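Local coordinates for protein beta-L-arabinobiosidase (Bacteroides thetaiotaomicron, PDB 5MQR) that probably acts as a glycosidase on plant pectin, with beta-L-arabinobiosidase and perhaps sialidase activity, in a multidomain gut-bacterial enzyme, at residues M671-H682 with Y1015-I1026. Sequence-based numbering, arbitrary orientation.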
# COMPACT_ATOMS: atom_id res chain seq x y z
N MSE A 671 -11.46 -10.64 -17.34
CA MSE A 671 -11.30 -12.07 -17.66
C MSE A 671 -10.91 -12.85 -16.44
O MSE A 671 -11.31 -13.99 -16.29
CB MSE A 671 -10.28 -12.31 -18.77
CG MSE A 671 -10.36 -13.69 -19.41
SE MSE A 671 -12.17 -14.05 -20.16
CE MSE A 671 -12.34 -12.43 -21.27
N TYR A 672 -10.12 -12.23 -15.57
CA TYR A 672 -9.77 -12.81 -14.30
C TYR A 672 -11.03 -13.21 -13.55
O TYR A 672 -11.20 -14.35 -13.15
CB TYR A 672 -8.92 -11.84 -13.46
CG TYR A 672 -8.50 -12.46 -12.17
CD1 TYR A 672 -7.35 -13.23 -12.10
CD2 TYR A 672 -9.27 -12.31 -11.02
CE1 TYR A 672 -6.98 -13.83 -10.91
CE2 TYR A 672 -8.89 -12.90 -9.82
CZ TYR A 672 -7.75 -13.66 -9.78
OH TYR A 672 -7.41 -14.28 -8.59
N TYR A 673 -11.92 -12.25 -13.38
CA TYR A 673 -13.13 -12.49 -12.62
C TYR A 673 -14.08 -13.40 -13.39
O TYR A 673 -14.68 -14.30 -12.77
CB TYR A 673 -13.78 -11.17 -12.15
CG TYR A 673 -12.91 -10.53 -11.11
CD1 TYR A 673 -12.89 -11.01 -9.80
CD2 TYR A 673 -12.00 -9.53 -11.45
CE1 TYR A 673 -12.02 -10.46 -8.85
CE2 TYR A 673 -11.13 -8.98 -10.52
CZ TYR A 673 -11.14 -9.44 -9.23
OH TYR A 673 -10.27 -8.90 -8.34
N TYR A 674 -14.19 -13.22 -14.71
CA TYR A 674 -15.09 -14.06 -15.48
C TYR A 674 -14.75 -15.56 -15.36
O TYR A 674 -15.63 -16.38 -15.21
CB TYR A 674 -15.11 -13.65 -16.96
CG TYR A 674 -15.91 -14.61 -17.83
CD1 TYR A 674 -17.29 -14.60 -17.80
CD2 TYR A 674 -15.28 -15.55 -18.61
CE1 TYR A 674 -18.03 -15.49 -18.56
CE2 TYR A 674 -16.01 -16.46 -19.40
CZ TYR A 674 -17.38 -16.42 -19.36
OH TYR A 674 -18.11 -17.28 -20.13
N ARG A 675 -13.48 -15.90 -15.44
CA ARG A 675 -13.08 -17.31 -15.49
C ARG A 675 -13.29 -17.97 -14.14
O ARG A 675 -13.61 -19.16 -14.10
CB ARG A 675 -11.64 -17.47 -15.97
CG ARG A 675 -11.49 -17.23 -17.49
CD ARG A 675 -12.21 -18.28 -18.33
NE ARG A 675 -11.69 -19.60 -18.06
CZ ARG A 675 -10.83 -20.28 -18.82
NH1 ARG A 675 -10.38 -19.80 -19.99
NH2 ARG A 675 -10.41 -21.46 -18.39
N TRP A 676 -13.17 -17.20 -13.05
CA TRP A 676 -13.56 -17.76 -11.76
C TRP A 676 -15.08 -18.00 -11.69
O TRP A 676 -15.50 -19.03 -11.21
CB TRP A 676 -13.13 -16.89 -10.59
CG TRP A 676 -11.70 -16.95 -10.26
CD1 TRP A 676 -10.86 -15.88 -10.12
CD2 TRP A 676 -10.91 -18.11 -9.98
NE1 TRP A 676 -9.60 -16.30 -9.78
CE2 TRP A 676 -9.59 -17.66 -9.69
CE3 TRP A 676 -11.17 -19.47 -9.97
CZ2 TRP A 676 -8.55 -18.52 -9.40
CZ3 TRP A 676 -10.13 -20.34 -9.67
CH2 TRP A 676 -8.83 -19.86 -9.38
N TRP A 677 -15.86 -17.02 -12.16
CA TRP A 677 -17.32 -17.09 -12.16
C TRP A 677 -17.81 -18.25 -13.03
O TRP A 677 -18.81 -18.90 -12.73
CB TRP A 677 -17.86 -15.74 -12.69
CG TRP A 677 -19.35 -15.62 -12.84
CD1 TRP A 677 -20.25 -15.24 -11.88
CD2 TRP A 677 -20.09 -15.81 -14.02
NE1 TRP A 677 -21.51 -15.20 -12.40
CE2 TRP A 677 -21.45 -15.54 -13.72
CE3 TRP A 677 -19.76 -16.20 -15.32
CZ2 TRP A 677 -22.46 -15.66 -14.67
CZ3 TRP A 677 -20.76 -16.31 -16.26
CH2 TRP A 677 -22.10 -16.03 -15.93
N SER A 678 -17.10 -18.47 -14.12
CA SER A 678 -17.39 -19.55 -15.01
C SER A 678 -17.05 -20.91 -14.39
O SER A 678 -17.90 -21.78 -14.34
CB SER A 678 -16.59 -19.39 -16.29
OG SER A 678 -17.18 -20.25 -17.22
N LEU A 679 -15.81 -21.06 -13.93
CA LEU A 679 -15.35 -22.30 -13.29
C LEU A 679 -16.31 -22.74 -12.19
O LEU A 679 -16.63 -23.91 -12.08
CB LEU A 679 -13.96 -22.13 -12.69
CG LEU A 679 -13.40 -23.35 -11.98
CD1 LEU A 679 -12.98 -24.41 -12.99
CD2 LEU A 679 -12.24 -22.98 -11.09
N ARG A 680 -16.79 -21.78 -11.40
CA ARG A 680 -17.66 -22.09 -10.29
C ARG A 680 -18.95 -22.84 -10.70
O ARG A 680 -19.46 -23.66 -9.91
CB ARG A 680 -17.91 -20.83 -9.42
CG ARG A 680 -19.35 -20.55 -8.99
CD ARG A 680 -19.95 -19.81 -10.16
NE ARG A 680 -21.34 -19.99 -10.28
CZ ARG A 680 -22.10 -19.34 -11.13
NH1 ARG A 680 -21.62 -18.42 -11.99
NH2 ARG A 680 -23.38 -19.63 -11.11
N LYS A 681 -19.43 -22.60 -11.92
CA LYS A 681 -20.62 -23.29 -12.43
C LYS A 681 -20.43 -24.79 -12.48
O LYS A 681 -21.42 -25.54 -12.47
CB LYS A 681 -20.97 -22.82 -13.84
CG LYS A 681 -21.48 -21.38 -13.93
CD LYS A 681 -21.60 -20.95 -15.39
CE LYS A 681 -22.30 -19.60 -15.54
NZ LYS A 681 -23.77 -19.69 -15.25
N HIS A 682 -19.17 -25.23 -12.54
CA HIS A 682 -18.84 -26.64 -12.73
C HIS A 682 -18.71 -27.44 -11.44
O HIS A 682 -18.54 -28.65 -11.49
CB HIS A 682 -17.60 -26.78 -13.61
CG HIS A 682 -17.84 -26.31 -15.00
ND1 HIS A 682 -18.32 -27.14 -15.99
CD2 HIS A 682 -17.73 -25.08 -15.55
CE1 HIS A 682 -18.46 -26.45 -17.11
NE2 HIS A 682 -18.13 -25.19 -16.86
N TYR A 1015 -19.55 -21.63 -21.35
CA TYR A 1015 -18.88 -21.84 -20.06
C TYR A 1015 -18.04 -23.12 -20.03
O TYR A 1015 -17.95 -23.77 -18.99
CB TYR A 1015 -19.90 -21.84 -18.89
CG TYR A 1015 -20.95 -20.74 -19.00
CD1 TYR A 1015 -20.58 -19.39 -19.04
CD2 TYR A 1015 -22.29 -21.05 -19.09
CE1 TYR A 1015 -21.52 -18.39 -19.17
CE2 TYR A 1015 -23.25 -20.04 -19.21
CZ TYR A 1015 -22.85 -18.72 -19.26
OH TYR A 1015 -23.81 -17.75 -19.38
N TYR A 1016 -17.40 -23.47 -21.15
CA TYR A 1016 -16.61 -24.69 -21.22
C TYR A 1016 -15.43 -24.67 -20.24
O TYR A 1016 -14.72 -23.68 -20.09
CB TYR A 1016 -16.13 -24.89 -22.66
CG TYR A 1016 -15.75 -26.30 -23.06
CD1 TYR A 1016 -16.59 -27.40 -22.79
CD2 TYR A 1016 -14.57 -26.54 -23.78
CE1 TYR A 1016 -16.24 -28.67 -23.17
CE2 TYR A 1016 -14.25 -27.81 -24.18
CZ TYR A 1016 -15.07 -28.87 -23.86
OH TYR A 1016 -14.73 -30.15 -24.24
N ASN A 1017 -15.24 -25.79 -19.57
CA ASN A 1017 -14.23 -25.93 -18.54
C ASN A 1017 -13.25 -27.02 -18.94
O ASN A 1017 -13.38 -28.18 -18.53
CB ASN A 1017 -14.90 -26.24 -17.20
CG ASN A 1017 -13.90 -26.36 -16.07
OD1 ASN A 1017 -12.82 -25.74 -16.12
ND2 ASN A 1017 -14.23 -27.18 -15.07
N HIS A 1018 -12.26 -26.61 -19.72
CA HIS A 1018 -11.41 -27.50 -20.48
C HIS A 1018 -10.04 -26.86 -20.68
O HIS A 1018 -9.34 -27.14 -21.64
CB HIS A 1018 -12.12 -27.69 -21.83
CG HIS A 1018 -11.61 -28.79 -22.68
ND1 HIS A 1018 -11.11 -28.57 -23.94
CD2 HIS A 1018 -11.61 -30.14 -22.51
CE1 HIS A 1018 -10.79 -29.72 -24.50
NE2 HIS A 1018 -11.08 -30.69 -23.66
N SER A 1019 -9.64 -26.04 -19.72
CA SER A 1019 -8.45 -25.21 -19.87
C SER A 1019 -8.19 -24.51 -18.55
O SER A 1019 -9.03 -24.51 -17.65
CB SER A 1019 -8.66 -24.11 -20.94
OG SER A 1019 -9.70 -23.20 -20.56
N THR A 1020 -7.01 -23.92 -18.46
CA THR A 1020 -6.71 -22.98 -17.37
C THR A 1020 -6.67 -21.57 -17.96
O THR A 1020 -6.57 -21.37 -19.18
CB THR A 1020 -5.39 -23.32 -16.64
OG1 THR A 1020 -4.27 -23.18 -17.51
CG2 THR A 1020 -5.42 -24.75 -16.07
N PHE A 1021 -6.79 -20.61 -17.05
CA PHE A 1021 -6.59 -19.20 -17.33
C PHE A 1021 -5.98 -18.49 -16.12
O PHE A 1021 -4.95 -17.86 -16.21
CB PHE A 1021 -7.89 -18.48 -17.76
CG PHE A 1021 -7.66 -17.04 -18.02
CD1 PHE A 1021 -7.04 -16.64 -19.19
CD2 PHE A 1021 -7.96 -16.09 -17.06
CE1 PHE A 1021 -6.75 -15.31 -19.44
CE2 PHE A 1021 -7.67 -14.75 -17.30
CZ PHE A 1021 -7.07 -14.37 -18.50
N ASN A 1022 -6.67 -18.54 -15.00
CA ASN A 1022 -6.21 -17.89 -13.82
C ASN A 1022 -4.99 -18.54 -13.22
O ASN A 1022 -4.21 -17.87 -12.51
CB ASN A 1022 -7.36 -17.76 -12.84
CG ASN A 1022 -8.33 -16.66 -13.23
OD1 ASN A 1022 -7.92 -15.64 -13.81
ND2 ASN A 1022 -9.59 -16.82 -12.87
N ASP A 1023 -4.76 -19.82 -13.50
CA ASP A 1023 -3.51 -20.42 -13.10
C ASP A 1023 -2.36 -19.77 -13.83
O ASP A 1023 -1.28 -19.62 -13.28
CB ASP A 1023 -3.47 -21.91 -13.34
CG ASP A 1023 -2.18 -22.52 -12.85
OD1 ASP A 1023 -1.83 -22.33 -11.65
OD2 ASP A 1023 -1.48 -23.13 -13.68
N LEU A 1024 -2.61 -19.39 -15.08
CA LEU A 1024 -1.62 -18.71 -15.92
C LEU A 1024 -1.41 -17.28 -15.43
O LEU A 1024 -0.28 -16.79 -15.41
CB LEU A 1024 -2.06 -18.66 -17.39
CG LEU A 1024 -2.57 -19.96 -18.02
CD1 LEU A 1024 -3.09 -19.66 -19.42
CD2 LEU A 1024 -1.47 -21.03 -18.07
N MSE A 1025 -2.49 -16.62 -15.05
CA MSE A 1025 -2.42 -15.26 -14.51
C MSE A 1025 -1.55 -15.25 -13.26
O MSE A 1025 -0.65 -14.44 -13.14
CB MSE A 1025 -3.80 -14.71 -14.20
CG MSE A 1025 -4.71 -14.53 -15.42
SE MSE A 1025 -4.14 -12.94 -16.44
CE MSE A 1025 -4.93 -11.67 -15.16
N ILE A 1026 -1.80 -16.19 -12.36
CA ILE A 1026 -1.15 -16.25 -11.06
C ILE A 1026 0.30 -16.73 -11.14
O ILE A 1026 1.19 -16.14 -10.49
CB ILE A 1026 -1.96 -17.13 -10.10
CG1 ILE A 1026 -3.31 -16.46 -9.80
CG2 ILE A 1026 -1.21 -17.38 -8.79
CD1 ILE A 1026 -4.32 -17.37 -9.13
O HOH W 1 -12.62 -22.74 -16.60
O HOH W 2 -15.38 -22.30 -17.50
O HOH W 3 -25.12 -17.55 -16.78
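His-682 and Lys-681, near the C-terminal end of the helix that carries residues 671-680, grip Tyr-1015 in the helical region related to MGH1-like glycoside hydrolases, a family with an (alpha/alpha)-barrel catalytic domain. The incoming loop runs alongside this helix and then enters helix 1022-1026, roughly antiparallel to it. His-682 NE2 donates a hydrogen bond to Tyr-1015 O at 2.6 Å, almost in the imidazole plane, while Asn-1017 CB covers one ring face and ND1 of the histidine bonds Thr-693. A leucine in place of His-682 would probably leave Tyr-1015 O without this donor and Asn-1017 CB without a flat ring to rest on. Lys-681, extended until its last torsion bends (chi4 -72°), lays CE over the centre of the Tyr-1015 ring and keeps NZ above the same face, 4.3 Å from the centroid, a cation-pi contact. Trp-677 turns its six-membered edge toward that ring, planes 78° apart; the phenol OH reaches Glu-637. Farther along, Arg-675 folds back at chi2 and chi3, setting its guanidinium face against Phe-1021 CB; NH2 bonds Ser-1019 OG at 2.9 Å, and NH1 binds Gln-986. Phe-1021, the N-cap residue, receives Met-671 CG over its ring. Asn-1022 ND2 sits over the Trp-676 indole and donates to a lone pair of Tyr-672 O at 3.0 Å. This bond is nearly straight, with an N-H...O angle of 163°.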